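Local structure of putative peptidase (Chlamydophila abortus, 3CE2) at residues T162-P165 with G166-K169; S448-K451 with E452-I455. The protein is probably a zinc-dependent oligopeptidase of the M3B peptidase family, thought to cleave a variety of small bioactive peptides. All coordinates share one frame; numbering follows the deposited sequence.

How the contacts relate
Both contacts are helix N-termini, each begun by a hydroxyl side chain that caps a backbone N-H three residues on. Contact 1 opens helix 165-174 and contact 2 opens helix 451-487. In contact 1 the glutamate three residues after the cap, E167, returns its carboxylate to the capping residue, whereas in contact 2 its counterpart E453 takes a bond from a serine two residues before the cap. The two lie on opposite sides of the chain's centre, with their own centres about 62 Å apart and nearest atoms about 50 Å apart. Both are surface sites away from the zinc ion held by H402, H406 and E430, the HExxH-type centre expected to be catalytic.

Contact 1 of 2, residues T162-P165 with G166-K169; sequences TGTP and GEEK
T164 and E167 form a capping box at the start of helix 165-174: each side chain bonds to the backbone N-H of the other. The E167 amide points almost straight at T164 OG1, N to OG1 3.2 Å, as the N-cap bond. In return, E167 OE1 accepts from T164 N at 2.6 Å on its anti lone pair, turned away from the other carboxylate oxygen. With OG1 tucked between its backbone N and carbonyl carbon (chi1 83°), the threonine hydroxyl is brought to the E167 N-H, and CG2 is laid near the same carboxylate. A weak bond from T164 OG1 to E167 OE1, 3.3 Å, joins the two arms of the box.

E168 comes back over the preceding loop. Its chain is bent at chi2 (-64°), folding the carboxylate down to G163; G163 N lies 2.9 Å from E168 OE2, which it meets from the anti side, somewhat out of the carboxylate plane. The first helical bond runs from E168 N to T164 O, 2.8 Å. Two neighbouring glutamates thus take the consecutive N-H groups of G163 and T164, and carboxylates so close to the N-terminus probably also interact favourably with the helix dipole. T162 bonds through its own hydroxyl to L158 O, while its methyl CG2 packs crosswise against E168 CG at 3.8 Å. K169 N continues the helix with a 2.8 Å bond to P165 O.

Contact 2 of 2, residues S448-K451 with E452-I455; sequences SDSK and EEKI
S448 OG donates to E453 OE2 at 3.0 Å, the oxygen being met from above the carboxylate plane, about 60° out of it. The extended E453 side chain, with CG anti to the backbone N (chi1 -155°), carries its carboxylate back past S450 to this hydroxyl. S450 is the N-cap: its OG accepts from E453 N at 3.2 Å, so one glutamate is held through its backbone by S450 and through its side chain by S448. The first turn then closes with K454 N on S450 O, 3.2 Å and nearly linear at the hydrogen, followed by I455 N on K451 O at 3.0 Å.

K454 runs back along the loop, its aliphatic chain passing the carbonyl oxygens of S450 and S448, with K454 CE 3.6 Å from S448 O. K451 and I455 lie side by side and point the same way, K451 CE coming within 4.0 Å of I455 CD1. The loop links helix 431-447 to the long helix 451-487, and the S450 cap starts the latter, where I455 is buried against L320, S321 and L609, and E452 O accepts from the S321 hydroxyl in the loop that precedes helix 330-340.

Contact 1 of 2, residues T162-P165 with G166-K169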
loop_
_atom_site.group_PDB
_atom_site.type_symbol
_atom_site.label_atom_id
_atom_site.label_comp_id
_atom_site.label_asym_id
_atom_site.label_seq_id
_atom_site.Cartn_x
_atom_site.Cartn_y
_atom_site.Cartn_z
ATOM N N THR A 162 -1.421 -19.003 -20.058
ATOM C CA THR A 162 -0.288 -19.840 -19.681
ATOM C C THR A 162 -0.054 -20.874 -20.784
ATOM O O THR A 162 -0.933 -21.703 -21.068
ATOM C CB THR A 162 -0.542 -20.570 -18.352
ATOM O OG1 THR A 162 -0.657 -19.617 -17.295
ATOM C CG2 THR A 162 0.584 -21.517 -18.003
ATOM N N GLY A 163 1.128 -20.818 -21.402
ATOM C CA GLY A 163 1.455 -21.679 -22.539
ATOM C C GLY A 163 2.104 -22.998 -22.142
ATOM O O GLY A 163 2.053 -23.411 -20.978
ATOM N N THR A 164 2.719 -23.662 -23.112
ATOM C CA THR A 164 3.331 -24.960 -22.866
ATOM C C THR A 164 4.445 -24.793 -21.847
ATOM O O THR A 164 4.981 -23.714 -21.677
ATOM C CB THR A 164 3.894 -25.578 -24.160
ATOM O OG1 THR A 164 5.194 -25.028 -24.416
ATOM C CG2 THR A 164 2.945 -25.302 -25.363
ATOM N N PRO A 165 4.785 -25.860 -21.150
ATOM C CA PRO A 165 5.693 -25.728 -20.025
ATOM C C PRO A 165 7.081 -25.242 -20.424
ATOM O O PRO A 165 7.747 -24.581 -19.626
ATOM C CB PRO A 165 5.734 -27.147 -19.438
ATOM C CG PRO A 165 4.461 -27.806 -19.944
ATOM C CD PRO A 165 4.299 -27.237 -21.322
ATOM N N GLY A 166 7.495 -25.572 -21.648
ATOM C CA GLY A 166 8.721 -25.047 -22.256
ATOM C C GLY A 166 8.599 -23.563 -22.609
ATOM O O GLY A 166 9.505 -22.782 -22.313
ATOM N N GLU A 167 7.497 -23.162 -23.241
ATOM C CA GLU A 167 7.219 -21.744 -23.383
ATOM C C GLU A 167 7.328 -21.018 -22.028
ATOM O O GLU A 167 7.999 -19.994 -21.920
ATOM C CB GLU A 167 5.851 -21.505 -24.011
ATOM C CG GLU A 167 5.761 -21.921 -25.467
ATOM C CD GLU A 167 4.321 -21.914 -26.018
ATOM O OE1 GLU A 167 3.389 -22.368 -25.309
ATOM O OE2 GLU A 167 4.126 -21.460 -27.171
ATOM N N GLU A 168 6.695 -21.546 -20.988
ATOM C CA GLU A 168 6.721 -20.855 -19.693
ATOM C C GLU A 168 8.112 -20.901 -19.079
ATOM O O GLU A 168 8.536 -19.960 -18.421
ATOM C CB GLU A 168 5.673 -21.415 -18.705
ATOM C CG GLU A 168 4.207 -21.171 -19.089
ATOM C CD GLU A 168 3.815 -19.681 -19.120
ATOM O OE1 GLU A 168 4.175 -18.936 -18.171
ATOM O OE2 GLU A 168 3.123 -19.256 -20.085
ATOM N N LYS A 169 8.829 -21.992 -19.295
ATOM C CA LYS A 169 10.181 -22.110 -18.757
ATOM C C LYS A 169 11.041 -20.935 -19.227
ATOM O O LYS A 169 11.929 -20.473 -18.514
ATOM C CB LYS A 169 10.827 -23.425 -19.202
ATOM C CG LYS A 169 12.145 -23.724 -18.509
ATOM C CD LYS A 169 12.882 -24.918 -19.130
ATOM C CE LYS A 169 14.123 -25.277 -18.278
ATOM N NZ LYS A 169 15.063 -26.222 -18.959
#

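Contact 2 of 2, residues S448-K451 with E452-I455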
loop_
_atom_site.group_PDB
_atom_site.type_symbol
_atom_site.label_atom_id
_atom_site.label_comp_id
_atom_site.label_asym_id
_atom_site.label_seq_id
_atom_site.Cartn_x
_atom_site.Cartn_y
_atom_site.Cartn_z
ATOM N N SER A 448 -12.483 21.211 17.471
ATOM C CA SER A 448 -11.459 22.219 17.694
ATOM C C SER A 448 -12.045 23.600 17.932
ATOM O O SER A 448 -13.144 23.917 17.458
ATOM C CB SER A 448 -10.516 22.265 16.499
ATOM O OG SER A 448 -9.564 23.297 16.645
ATOM N N ASP A 449 -11.302 24.423 18.663
ATOM C CA ASP A 449 -11.682 25.822 18.839
ATOM C C ASP A 449 -10.684 26.758 18.187
ATOM O O ASP A 449 -11.078 27.730 17.556
ATOM C CB ASP A 449 -11.867 26.155 20.317
ATOM C CG ASP A 449 -13.150 25.563 20.878
ATOM O OD1 ASP A 449 -14.164 25.551 20.144
ATOM O OD2 ASP A 449 -13.144 25.094 22.038
ATOM N N SER A 450 -9.397 26.439 18.328
ATOM C CA SER A 450 -8.312 27.178 17.672
ATOM C C SER A 450 -8.374 27.166 16.139
ATOM O O SER A 450 -8.486 26.122 15.510
ATOM C CB SER A 450 -6.959 26.630 18.120
ATOM O OG SER A 450 -5.931 27.122 17.287
ATOM N N LYS A 451 -8.282 28.345 15.550
ATOM C CA LYS A 451 -8.309 28.488 14.115
ATOM C C LYS A 451 -6.972 28.061 13.489
ATOM O O LYS A 451 -6.951 27.477 12.407
ATOM C CB LYS A 451 -8.639 29.941 13.768
ATOM C CG LYS A 451 -8.761 30.260 12.287
ATOM C CD LYS A 451 -8.588 31.763 12.042
ATOM C CE LYS A 451 -8.165 32.039 10.610
ATOM N NZ LYS A 451 -7.514 33.366 10.434
ATOM N N GLU A 452 -5.859 28.340 14.160
ATOM C CA GLU A 452 -4.562 27.947 13.615
ATOM C C GLU A 452 -4.497 26.432 13.499
ATOM O O GLU A 452 -3.948 25.887 12.542
ATOM C CB GLU A 452 -3.400 28.490 14.455
ATOM C CG GLU A 452 -3.075 29.981 14.202
ATOM C CD GLU A 452 -2.424 30.259 12.826
ATOM O OE1 GLU A 452 -1.296 29.760 12.579
ATOM O OE2 GLU A 452 -3.030 30.994 12.002
ATOM N N GLU A 453 -5.083 25.753 14.470
ATOM C CA GLU A 453 -5.135 24.306 14.449
ATOM C C GLU A 453 -5.966 23.847 13.251
ATOM O O GLU A 453 -5.498 23.101 12.395
ATOM C CB GLU A 453 -5.768 23.823 15.745
ATOM C CG GLU A 453 -5.402 22.430 16.171
ATOM C CD GLU A 453 -6.151 22.004 17.437
ATOM O OE1 GLU A 453 -5.969 20.842 17.883
ATOM O OE2 GLU A 453 -6.922 22.834 17.982
ATOM N N LYS A 454 -7.202 24.315 13.184
ATOM C CA LYS A 454 -8.068 23.990 12.069
ATOM C C LYS A 454 -7.360 24.087 10.719
ATOM O O LYS A 454 -7.543 23.239 9.847
ATOM C CB LYS A 454 -9.293 24.890 12.074
ATOM C CG LYS A 454 -10.233 24.647 13.241
ATOM C CD LYS A 454 -11.595 25.274 12.962
ATOM C CE LYS A 454 -12.555 25.079 14.127
ATOM N NZ LYS A 454 -13.950 24.890 13.633
ATOM N N ILE A 455 -6.562 25.123 10.532
ATOM C CA ILE A 455 -5.868 25.273 9.271
ATOM C C ILE A 455 -4.808 24.195 9.175
ATOM O O ILE A 455 -4.691 23.524 8.151
ATOM C CB ILE A 455 -5.269 26.672 9.109
ATOM C CG1 ILE A 455 -6.407 27.690 9.027
ATOM C CG2 ILE A 455 -4.414 26.754 7.848
ATOM C CD1 ILE A 455 -5.954 29.144 9.049
#